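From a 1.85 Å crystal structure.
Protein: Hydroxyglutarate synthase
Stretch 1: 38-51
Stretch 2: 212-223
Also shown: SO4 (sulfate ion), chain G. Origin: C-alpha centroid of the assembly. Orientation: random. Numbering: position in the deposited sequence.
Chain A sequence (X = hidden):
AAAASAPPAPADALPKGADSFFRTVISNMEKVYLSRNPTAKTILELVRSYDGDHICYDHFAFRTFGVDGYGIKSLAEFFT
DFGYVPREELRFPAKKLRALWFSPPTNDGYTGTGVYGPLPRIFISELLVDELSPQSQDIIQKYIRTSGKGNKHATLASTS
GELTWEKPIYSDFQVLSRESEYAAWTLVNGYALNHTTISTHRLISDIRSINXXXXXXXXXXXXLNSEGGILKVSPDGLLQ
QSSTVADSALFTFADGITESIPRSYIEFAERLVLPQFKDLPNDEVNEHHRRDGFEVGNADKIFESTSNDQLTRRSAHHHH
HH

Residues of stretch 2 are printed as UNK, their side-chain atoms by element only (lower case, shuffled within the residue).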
ATOM      1  N   PRO A  38       3.481  15.329  -0.757  1.00 36.74           N
ATOM      2  CA  PRO A  38       2.544  16.451  -0.914  1.00 37.49           C
ATOM      3  C   PRO A  38       1.372  16.158  -1.834  1.00 33.97           C
ATOM      4  O   PRO A  38       0.295  16.747  -1.654  1.00 33.06           O
ATOM      5  CB  PRO A  38       3.423  17.568  -1.509  1.00 41.73           C
ATOM      6  CG  PRO A  38       4.807  17.151  -1.334  1.00 47.05           C
ATOM      7  CD  PRO A  38       4.833  15.656  -1.239  1.00 41.95           C
ATOM      8  N   THR A  39       1.553  15.294  -2.836  1.00 33.30           N
ATOM      9  CA  THR A  39       0.450  14.979  -3.745  1.00 33.78           C
ATOM     10  C   THR A  39      -0.650  14.221  -3.010  1.00 32.67           C
ATOM     11  O   THR A  39      -1.840  14.547  -3.122  1.00 32.49           O
ATOM     12  CB  THR A  39       0.957  14.167  -4.938  1.00 35.40           C
ATOM     13  OG1 THR A  39       1.828  14.984  -5.744  1.00 35.39           O
ATOM     14  CG2 THR A  39      -0.214  13.657  -5.779  1.00 36.08           C
ATOM     15  N   ALA A  40      -0.267  13.196  -2.249  1.00 31.33           N
ATOM     16  CA  ALA A  40      -1.253  12.444  -1.501  1.00 31.01           C
ATOM     17  C   ALA A  40      -1.927  13.328  -0.465  1.00 31.09           C
ATOM     18  O   ALA A  40      -3.144  13.278  -0.299  1.00 29.98           O
ATOM     19  CB  ALA A  40      -0.583  11.246  -0.835  1.00 30.89           C
ATOM     20  N   LYS A  41      -1.143  14.142   0.248  1.00 32.16           N
ATOM     21  CA  LYS A  41      -1.711  15.028   1.251  1.00 34.00           C
ATOM     22  C   LYS A  41      -2.701  15.995   0.624  1.00 33.82           C
ATOM     23  O   LYS A  41      -3.765  16.261   1.193  1.00 34.85           O
ATOM     24  CB  LYS A  41      -0.595  15.787   1.957  1.00 38.08           C
ATOM     25  CG  LYS A  41      -1.033  16.733   3.059  1.00 43.06           C
ATOM     26  CD  LYS A  41       0.176  17.431   3.672  1.00 51.19           C
ATOM     27  CE  LYS A  41      -0.238  18.480   4.702  1.00 61.96           C
ATOM     28  NZ  LYS A  41       0.906  19.378   5.097  1.00 72.50           N
ATOM     29  N   THR A  42      -2.360  16.560  -0.537  1.00 34.55           N
ATOM     30  CA  THR A  42      -3.267  17.514  -1.165  1.00 36.35           C
ATOM     31  C   THR A  42      -4.552  16.843  -1.617  1.00 34.79           C
ATOM     32  O   THR A  42      -5.644  17.382  -1.421  1.00 35.09           O
ATOM     33  CB  THR A  42      -2.600  18.193  -2.355  1.00 40.37           C
ATOM     34  OG1 THR A  42      -1.515  18.972  -1.882  1.00 38.52           O
ATOM     35  CG2 THR A  42      -3.603  19.114  -3.085  1.00 39.81           C
ATOM     36  N   ILE A  43      -4.432  15.683  -2.264  1.00 33.83           N
ATOM     37  CA  ILE A  43      -5.611  14.979  -2.755  1.00 34.08           C
ATOM     38  C   ILE A  43      -6.547  14.625  -1.605  1.00 33.92           C
ATOM     39  O   ILE A  43      -7.766  14.745  -1.736  1.00 34.29           O
ATOM     40  CB  ILE A  43      -5.193  13.726  -3.546  1.00 33.94           C
ATOM     41  CG1 ILE A  43      -4.646  14.131  -4.907  1.00 34.80           C
ATOM     42  CG2 ILE A  43      -6.392  12.795  -3.793  1.00 34.00           C
ATOM     43  CD1 ILE A  43      -4.010  13.004  -5.707  1.00 35.17           C
ATOM     44  N   LEU A  44      -5.999  14.160  -0.473  1.00 32.91           N
ATOM     45  CA  LEU A  44      -6.848  13.854   0.675  1.00 32.84           C
ATOM     46  C   LEU A  44      -7.563  15.101   1.193  1.00 34.27           C
ATOM     47  O   LEU A  44      -8.734  15.047   1.601  1.00 34.56           O
ATOM     48  CB  LEU A  44      -6.007  13.203   1.771  1.00 31.49           C
ATOM     49  CG  LEU A  44      -5.583  11.758   1.502  1.00 31.29           C
ATOM     50  CD1 LEU A  44      -4.467  11.357   2.443  1.00 31.77           C
ATOM     51  CD2 LEU A  44      -6.783  10.828   1.650  1.00 31.10           C
ATOM     52  N   GLU A  45      -6.893  16.245   1.160  1.00 37.35           N
ATOM     53  CA  GLU A  45      -7.581  17.479   1.524  1.00 42.02           C
ATOM     54  C   GLU A  45      -8.660  17.826   0.501  1.00 41.00           C
ATOM     55  O   GLU A  45      -9.755  18.276   0.871  1.00 40.95           O
ATOM     56  CB  GLU A  45      -6.571  18.616   1.664  1.00 47.75           C
ATOM     57  CG  GLU A  45      -5.608  18.414   2.839  1.00 58.46           C
ATOM     58  CD  GLU A  45      -4.440  19.400   2.864  1.00 67.71           C
ATOM     59  OE1 GLU A  45      -4.234  20.114   1.855  1.00 66.88           O
ATOM     60  OE2 GLU A  45      -3.727  19.453   3.900  1.00 65.89           O
ATOM     61  N   LEU A  46      -8.369  17.644  -0.791  1.00 41.83           N
ATOM     62  CA  LEU A  46      -9.346  18.010  -1.816  1.00 41.77           C
ATOM     63  C   LEU A  46     -10.598  17.140  -1.730  1.00 39.71           C
ATOM     64  O   LEU A  46     -11.722  17.617  -1.946  1.00 39.17           O
ATOM     65  CB  LEU A  46      -8.721  17.888  -3.206  1.00 46.08           C
ATOM     66  CG  LEU A  46      -7.711  18.966  -3.614  1.00 49.16           C
ATOM     67  CD1 LEU A  46      -6.995  18.551  -4.917  1.00 49.01           C
ATOM     68  CD2 LEU A  46      -8.368  20.332  -3.775  1.00 50.33           C
ATOM     69  N   VAL A  47     -10.417  15.853  -1.466  1.00 38.76           N
ATOM     70  CA  VAL A  47     -11.558  14.956  -1.360  1.00 39.34           C
ATOM     71  C   VAL A  47     -12.396  15.305  -0.138  1.00 41.35           C
ATOM     72  O   VAL A  47     -13.632  15.284  -0.185  1.00 41.14           O
ATOM     73  CB  VAL A  47     -11.062  13.499  -1.317  1.00 39.78           C
ATOM     74  CG1 VAL A  47     -12.224  12.571  -0.975  1.00 39.54           C
ATOM     75  CG2 VAL A  47     -10.398  13.124  -2.652  1.00 37.91           C
ATOM     76  N   ARG A  48     -11.742  15.599   0.984  1.00 43.51           N
ATOM     77  CA  ARG A  48     -12.486  15.958   2.186  1.00 46.25           C
ATOM     78  C   ARG A  48     -13.327  17.202   1.945  1.00 46.04           C
ATOM     79  O   ARG A  48     -14.496  17.251   2.337  1.00 45.35           O
ATOM     80  CB  ARG A  48     -11.525  16.171   3.355  1.00 49.74           C
ATOM     81  CG  ARG A  48     -12.162  16.832   4.579  1.00 54.04           C
ATOM     82  CD  ARG A  48     -13.070  15.872   5.339  1.00 56.92           C
ATOM     83  NE  ARG A  48     -13.597  16.455   6.577  1.00 59.86           N
ATOM     84  CZ  ARG A  48     -12.971  16.417   7.748  1.00 64.04           C
ATOM     85  NH1 ARG A  48     -11.790  15.816   7.851  1.00 59.85           N
ATOM     86  NH2 ARG A  48     -13.524  16.974   8.823  1.00 66.71           N
ATOM     87  N   SER A  49     -12.754  18.212   1.277  1.00 48.78           N
ATOM     88  CA  SER A  49     -13.483  19.453   1.033  1.00 51.95           C
ATOM     89  C   SER A  49     -14.645  19.232   0.076  1.00 50.13           C
ATOM     90  O   SER A  49     -15.717  19.826   0.237  1.00 51.14           O
ATOM     91  CB  SER A  49     -12.542  20.514   0.459  1.00 55.83           C
ATOM     92  OG  SER A  49     -11.542  20.883   1.389  1.00 58.97           O
ATOM     93  N   TYR A  50     -14.443  18.390  -0.932  1.00 50.12           N
ATOM     94  CA  TYR A  50     -15.471  18.146  -1.936  1.00 49.85           C
ATOM     95  C   TYR A  50     -16.581  17.230  -1.420  1.00 50.07           C
ATOM     96  O   TYR A  50     -17.763  17.477  -1.661  1.00 50.39           O
ATOM     97  CB  TYR A  50     -14.814  17.530  -3.169  1.00 50.84           C
ATOM     98  CG  TYR A  50     -15.747  17.342  -4.331  1.00 52.00           C
ATOM     99  CD1 TYR A  50     -15.917  18.351  -5.278  1.00 54.32           C
ATOM    100  CD2 TYR A  50     -16.448  16.158  -4.493  1.00 53.19           C
ATOM    101  CE1 TYR A  50     -16.773  18.188  -6.358  1.00 56.67           C
ATOM    102  CE2 TYR A  50     -17.309  15.982  -5.569  1.00 55.50           C
ATOM    103  CZ  TYR A  50     -17.461  17.001  -6.501  1.00 57.31           C
ATOM    104  OH  TYR A  50     -18.317  16.834  -7.564  1.00 59.88           O
ATOM    105  N   ASP A  51     -16.219  16.161  -0.723  1.00 50.89           N
ATOM    106  CA  ASP A  51     -17.168  15.111  -0.401  1.00 52.68           C
ATOM    107  C   ASP A  51     -17.659  15.148   1.035  1.00 54.85           C
ATOM    108  O   ASP A  51     -18.721  14.585   1.323  1.00 54.66           O
ATOM    109  CB  ASP A  51     -16.527  13.742  -0.652  1.00 53.97           C
ATOM    110  CG  ASP A  51     -17.526  12.610  -0.586  1.00 55.87           C
ATOM    111  OD1 ASP A  51     -17.704  12.029   0.504  1.00 55.68           O
ATOM    112  OD2 ASP A  51     -18.124  12.303  -1.636  1.00 55.65           O
ATOM    113  N   UNK A 212     -15.561   8.956 -12.262  1.00 53.60           N
ATOM    114  CA  UNK A 212     -15.781  10.363 -11.887  1.00 54.32           C
ATOM    115  C   UNK A 212     -14.629  10.792 -10.982  1.00 48.94           C
ATOM    116  O   UNK A 212     -14.142  11.891 -11.146  1.00 47.16           O
ATOM    117  c   UNK A 212     -18.887  10.167 -12.868  1.00 90.64           C
ATOM    118  c   UNK A 212     -17.101  10.541 -11.143  1.00 63.21           C
ATOM    119  c   UNK A 212     -20.094  10.746 -13.579  1.00 92.88           C
ATOM    120  n   UNK A 212     -21.223  10.968 -12.649  1.00 91.66           N
ATOM    121  c   UNK A 212     -18.221  11.152 -11.961  1.00 77.42           C
ATOM    122  N   UNK A 213     -14.210   9.934 -10.056  1.00 45.34           N
ATOM    123  CA  UNK A 213     -13.103  10.252  -9.163  1.00 43.94           C
ATOM    124  C   UNK A 213     -11.826  10.537  -9.954  1.00 45.11           C
ATOM    125  O   UNK A 213     -11.130  11.522  -9.700  1.00 44.68           O
ATOM    126  c   UNK A 213     -11.890   9.489  -7.080  1.00 41.76           C
ATOM    127  c   UNK A 213     -10.143  10.261  -5.067  1.00 40.69           C
ATOM    128  c   UNK A 213     -12.367   9.908  -5.846  1.00 42.92           C
ATOM    129  c   UNK A 213      -9.642   9.871  -6.305  1.00 39.37           C
ATOM    130  c   UNK A 213     -12.848   9.112  -8.171  1.00 41.75           C
ATOM    131  c   UNK A 213     -10.505   9.469  -7.295  1.00 39.61           C
ATOM    132  c   UNK A 213     -11.504  10.287  -4.851  1.00 41.67           C
ATOM    133  N   UNK A 214     -11.515   9.682 -10.928  1.00 46.37           N
ATOM    134  CA  UNK A 214     -10.312   9.889 -11.731  1.00 47.03           C
ATOM    135  C   UNK A 214     -10.330  11.243 -12.429  1.00 49.80           C
ATOM    136  O   UNK A 214      -9.305  11.939 -12.481  1.00 49.09           O
ATOM    137  c   UNK A 214     -10.166   8.765 -12.751  1.00 45.91           C
ATOM    138  c   UNK A 214      -9.677   7.486 -12.125  1.00 44.76           C
ATOM    139  o   UNK A 214      -9.261   7.466 -10.965  1.00 43.26           O
ATOM    140  n   UNK A 214      -9.751   6.400 -12.872  1.00 44.58           N
ATOM    141  N   UNK A 215     -11.483  11.643 -12.971  1.00 51.62           N
ATOM    142  CA  UNK A 215     -11.552  12.932 -13.658  1.00 54.72           C
ATOM    143  C   UNK A 215     -11.411  14.087 -12.666  1.00 51.92           C
ATOM    144  O   UNK A 215     -10.802  15.115 -12.977  1.00 51.30           O
ATOM    145  c   UNK A 215     -12.856  13.043 -14.445  1.00 63.31           C
ATOM    146  c   UNK A 215     -14.911  15.693 -16.262  1.00 91.62           C
ATOM    147  c   UNK A 215     -14.488  14.832 -15.063  1.00 84.88           C
ATOM    148  c   UNK A 215     -13.047  14.377 -15.157  1.00 73.49           C
ATOM    149  n   UNK A 215     -13.777  16.462 -16.878  1.00 92.31           N
ATOM    150  N   UNK A 216     -11.960  13.933 -11.461  1.00 51.54           N
ATOM    151  CA  UNK A 216     -11.733  14.903 -10.391  1.00 51.14           C
ATOM    152  C   UNK A 216     -10.237  15.076 -10.102  1.00 47.17           C
ATOM    153  O   UNK A 216      -9.753  16.202  -9.962  1.00 45.98           O
ATOM    154  c   UNK A 216     -11.042  15.544  -5.805  1.00 57.87           C
ATOM    155  c   UNK A 216     -12.223  15.267  -7.898  1.00 57.51           C
ATOM    156  c   UNK A 216     -11.320  14.805  -6.939  1.00 57.98           C
ATOM    157  c   UNK A 216     -12.507  14.451  -9.138  1.00 52.57           C
ATOM    158  c   UNK A 216     -12.862  16.483  -7.687  1.00 57.88           C
ATOM    159  c   UNK A 216     -12.600  17.223  -6.551  1.00 60.89           C
ATOM    160  c   UNK A 216     -11.684  16.749  -5.601  1.00 59.23           C
ATOM    161  N   UNK A 217      -9.483  13.983 -10.022  1.00 43.54           N
ATOM    162  CA  UNK A 217      -8.062  14.103  -9.721  1.00 42.41           C
ATOM    163  C   UNK A 217      -7.332  14.775 -10.875  1.00 45.08           C
ATOM    164  O   UNK A 217      -6.523  15.691 -10.671  1.00 44.19           O
ATOM    165  c   UNK A 217      -7.473  12.719  -9.403  1.00 40.55           C
ATOM    166  c   UNK A 217      -5.945  12.779  -9.321  1.00 39.79           C
ATOM    167  c   UNK A 217      -8.034  12.220  -8.138  1.00 39.06           C
ATOM    168  N   UNK A 218      -7.635  14.363 -12.109  1.00 49.54           N
ATOM    169  CA  UNK A 218      -6.954  14.936 -13.266  1.00 55.19           C
ATOM    170  C   UNK A 218      -7.303  16.404 -13.460  1.00 52.90           C
ATOM    171  O   UNK A 218      -6.469  17.187 -13.942  1.00 52.35           O
ATOM    172  c   UNK A 218      -7.231  11.908 -15.748  1.00 87.08           C
ATOM    173  c   UNK A 218      -7.311  14.143 -14.523  1.00 63.47           C
ATOM    174  o   UNK A 218      -8.404  12.068 -16.167  1.00 84.50           O
ATOM    175  c   UNK A 218      -6.747  12.722 -14.545  1.00 75.11           C
ATOM    176  o   UNK A 218      -6.422  11.110 -16.277  1.00 85.90           O
ATOM    177  N   UNK A 219      -8.523  16.805 -13.107  1.00 56.26           N
ATOM    178  CA  UNK A 219      -8.884  18.204 -13.286  1.00 58.96           C
ATOM    179  C   UNK A 219      -8.306  19.105 -12.202  1.00 56.71           C
ATOM    180  O   UNK A 219      -8.282  20.325 -12.387  1.00 55.04           O
ATOM    181  o   UNK A 219     -12.169  17.529 -14.723  1.00 80.50           O
ATOM    182  o   UNK A 219     -10.224  17.818 -15.703  1.00 80.71           O
ATOM    183  c   UNK A 219     -10.402  18.349 -13.354  1.00 70.43           C
ATOM    184  c   UNK A 219     -10.970  17.869 -14.690  1.00 80.32           C
ATOM    185  N   UNK A 220      -7.816  18.539 -11.107  1.00 53.89           N
ATOM    186  CA  UNK A 220      -7.078  19.292 -10.100  1.00 54.59           C
ATOM    187  C   UNK A 220      -5.571  19.277 -10.345  1.00 52.98           C
ATOM    188  O   UNK A 220      -4.816  19.758  -9.497  1.00 54.46           O
ATOM    189  c   UNK A 220      -8.674  19.341  -8.149  1.00 62.39           C
ATOM    190  o   UNK A 220      -8.719  20.522  -7.794  1.00 62.13           O
ATOM    191  c   UNK A 220      -7.398  18.749  -8.711  1.00 58.11           C
ATOM    192  n   UNK A 220      -9.727  18.533  -8.089  1.00 61.32           N
ATOM    193  N   UNK A 221      -5.125  18.742 -11.481  1.00 51.62           N
ATOM    194  CA  UNK A 221      -3.757  18.897 -11.922  1.00 50.98           C
ATOM    195  C   UNK A 221      -2.824  17.735 -11.659  1.00 51.43           C
ATOM    196  O   UNK A 221      -1.615  17.867 -11.910  1.00 53.63           O
ATOM    197  N   UNK A 222      -3.332  16.606 -11.192  1.00 50.27           N
ATOM    198  CA  UNK A 222      -2.495  15.469 -10.830  1.00 51.29           C
ATOM    199  C   UNK A 222      -2.567  14.383 -11.896  1.00 56.65           C
ATOM    200  O   UNK A 222      -3.597  14.197 -12.549  1.00 56.59           O
ATOM    201  c   UNK A 222      -1.656  16.404  -7.895  1.00 46.66           C
ATOM    202  c   UNK A 222      -4.039  16.404  -7.813  1.00 46.55           C
ATOM    203  c   UNK A 222      -2.909  14.902  -9.468  1.00 48.29           C
ATOM    204  c   UNK A 222      -1.615  17.360  -6.898  1.00 46.03           C
ATOM    205  c   UNK A 222      -2.795  17.833  -6.354  1.00 46.74           C
ATOM    206  c   UNK A 222      -2.869  15.918  -8.365  1.00 46.75           C
ATOM    207  c   UNK A 222      -4.007  17.353  -6.810  1.00 45.67           C
ATOM    208  N   UNK A 223      -1.451  13.674 -12.050  1.00 54.76           N
ATOM    209  CA  UNK A 223      -1.257  12.680 -13.107  1.00 54.34           C
ATOM    210  C   UNK A 223      -1.524  11.278 -12.554  1.00 45.55           C
ATOM    211  O   UNK A 223      -0.943  10.938 -11.531  1.00 42.74           O
ATOM    212  c   UNK A 223       0.177  12.763 -13.622  1.00 66.38           C
ATOM    213  c   UNK A 223       0.391  12.181 -15.006  1.00 78.04           C
ATOM    214  c   UNK A 223       2.453  13.546 -15.458  1.00 91.98           C
ATOM    215  c   UNK A 223       1.834  12.167 -15.442  1.00 91.44           C
ATOM    216  n   UNK A 223       1.724  14.440 -16.386  1.00 90.46           N
TER
HETATM  217  S   SO4 G 403     -16.757  18.642   7.169  1.00105.19           S
HETATM  218  O1  SO4 G 403     -16.898  17.719   8.293  1.00105.18           O
HETATM  219  O2  SO4 G 403     -18.020  18.709   6.437  1.00105.45           O
HETATM  220  O3  SO4 G 403     -15.699  18.177   6.274  1.00104.91           O
HETATM  221  O4  SO4 G 403     -16.417  19.969   7.681  1.00105.34           O

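Position 212 carries four carbons in a row ending in a nitrogen. It is exposed and touches nothing on stretch 1. This is Lys212.

Position 213 has one carbon and then a ring of six carbons. CA-to-CB points sideways, but the ring end comes nearer to stretch 1 and meets Val47. The residue is Phe213, and its CZ lies 3.8 Å from Val47 CG2.

Position 214 has two carbons, the second carrying one oxygen and one nitrogen. It is buried but out of reach of stretch 1. One oxygen and one nitrogen make it an amide, and the residue is Asn214; its OD1 is hydrogen-bonded elsewhere in the structure.

Position 215 again shows four carbons ending in a nitrogen, exposed and far from stretch 1. This is Lys215. Its nitrogen pairs within its own stretch with position 219.

Position 216 is one carbon plus a six-carbon ring; its CA-to-CB bond points toward stretch 1. The ring reaches Leu46, Val47 and Tyr50. No oxygen is attached, so this is Phe216. Its CZ is 3.8 Å from Leu46 O, which sits at the ring edge. Its CE1 is 4.0 Å from Val47 CG2, and its CE2 is 3.7 Å from Tyr50 CD1. The two aromatic rings meet obliquely, with centroids 5.0 Å apart and planes at 50°.

Position 217 has three carbons, branched at the first. It is buried, beside Ile43. This is Val217, with CG1 4.1 Å from Ile43 CD1.

Position 218 has three carbons, the third carrying two oxygens. It is exposed, without contact to stretch 1. This is Glu218.

Position 219 has two carbons, the second with two oxygens. It is out of reach of stretch 1. It is a shorter carboxylate, Asp219. Its OD1 accepts from Lys215 NZ at 2.9 Å in a salt bridge, one helical turn apart.

Position 220 has two carbons, the second with one oxygen and one nitrogen. It lies against Leu46. As Asn220, it places CG 3.7 Å from Leu46 CD1, while its ND2 donates to Phe216 O at 3.0 Å.

Position 221 has no side-chain atoms: Gly221. Its backbone angles would jam a CB against the preceding carbonyl oxygen.

Position 222 is one carbon plus a ring of six carbons; its CA-to-CB bond points toward stretch 1. It touches Thr39, Thr42, Ile43 and Leu46. This is Phe222. Ile43 CG1 lies over one ring face, 3.7 Å from Phe222 CD2, as a CH-pi contact. At the ring edge, Thr42 CG2 is 3.6 Å from Phe222 CZ, and Leu46 CD1 is 3.7 Å from Phe222 CE2.

Position 223 has four carbons ending in a nitrogen; its end leads away from stretch 1. This is Lys223.

The contact is apolar packing, with no hydrogen bond across it. Phe216 and Phe222 are the most covered residues. Phe222 meets the earlier part of helix 38-51, Phe216 the later part, and Leu46 touches both. The helix axes approach to 11.4 Å at 119°, and 485 Å² is buried in all.

Stretch 2 212-223: KFNKFVEDNGFK
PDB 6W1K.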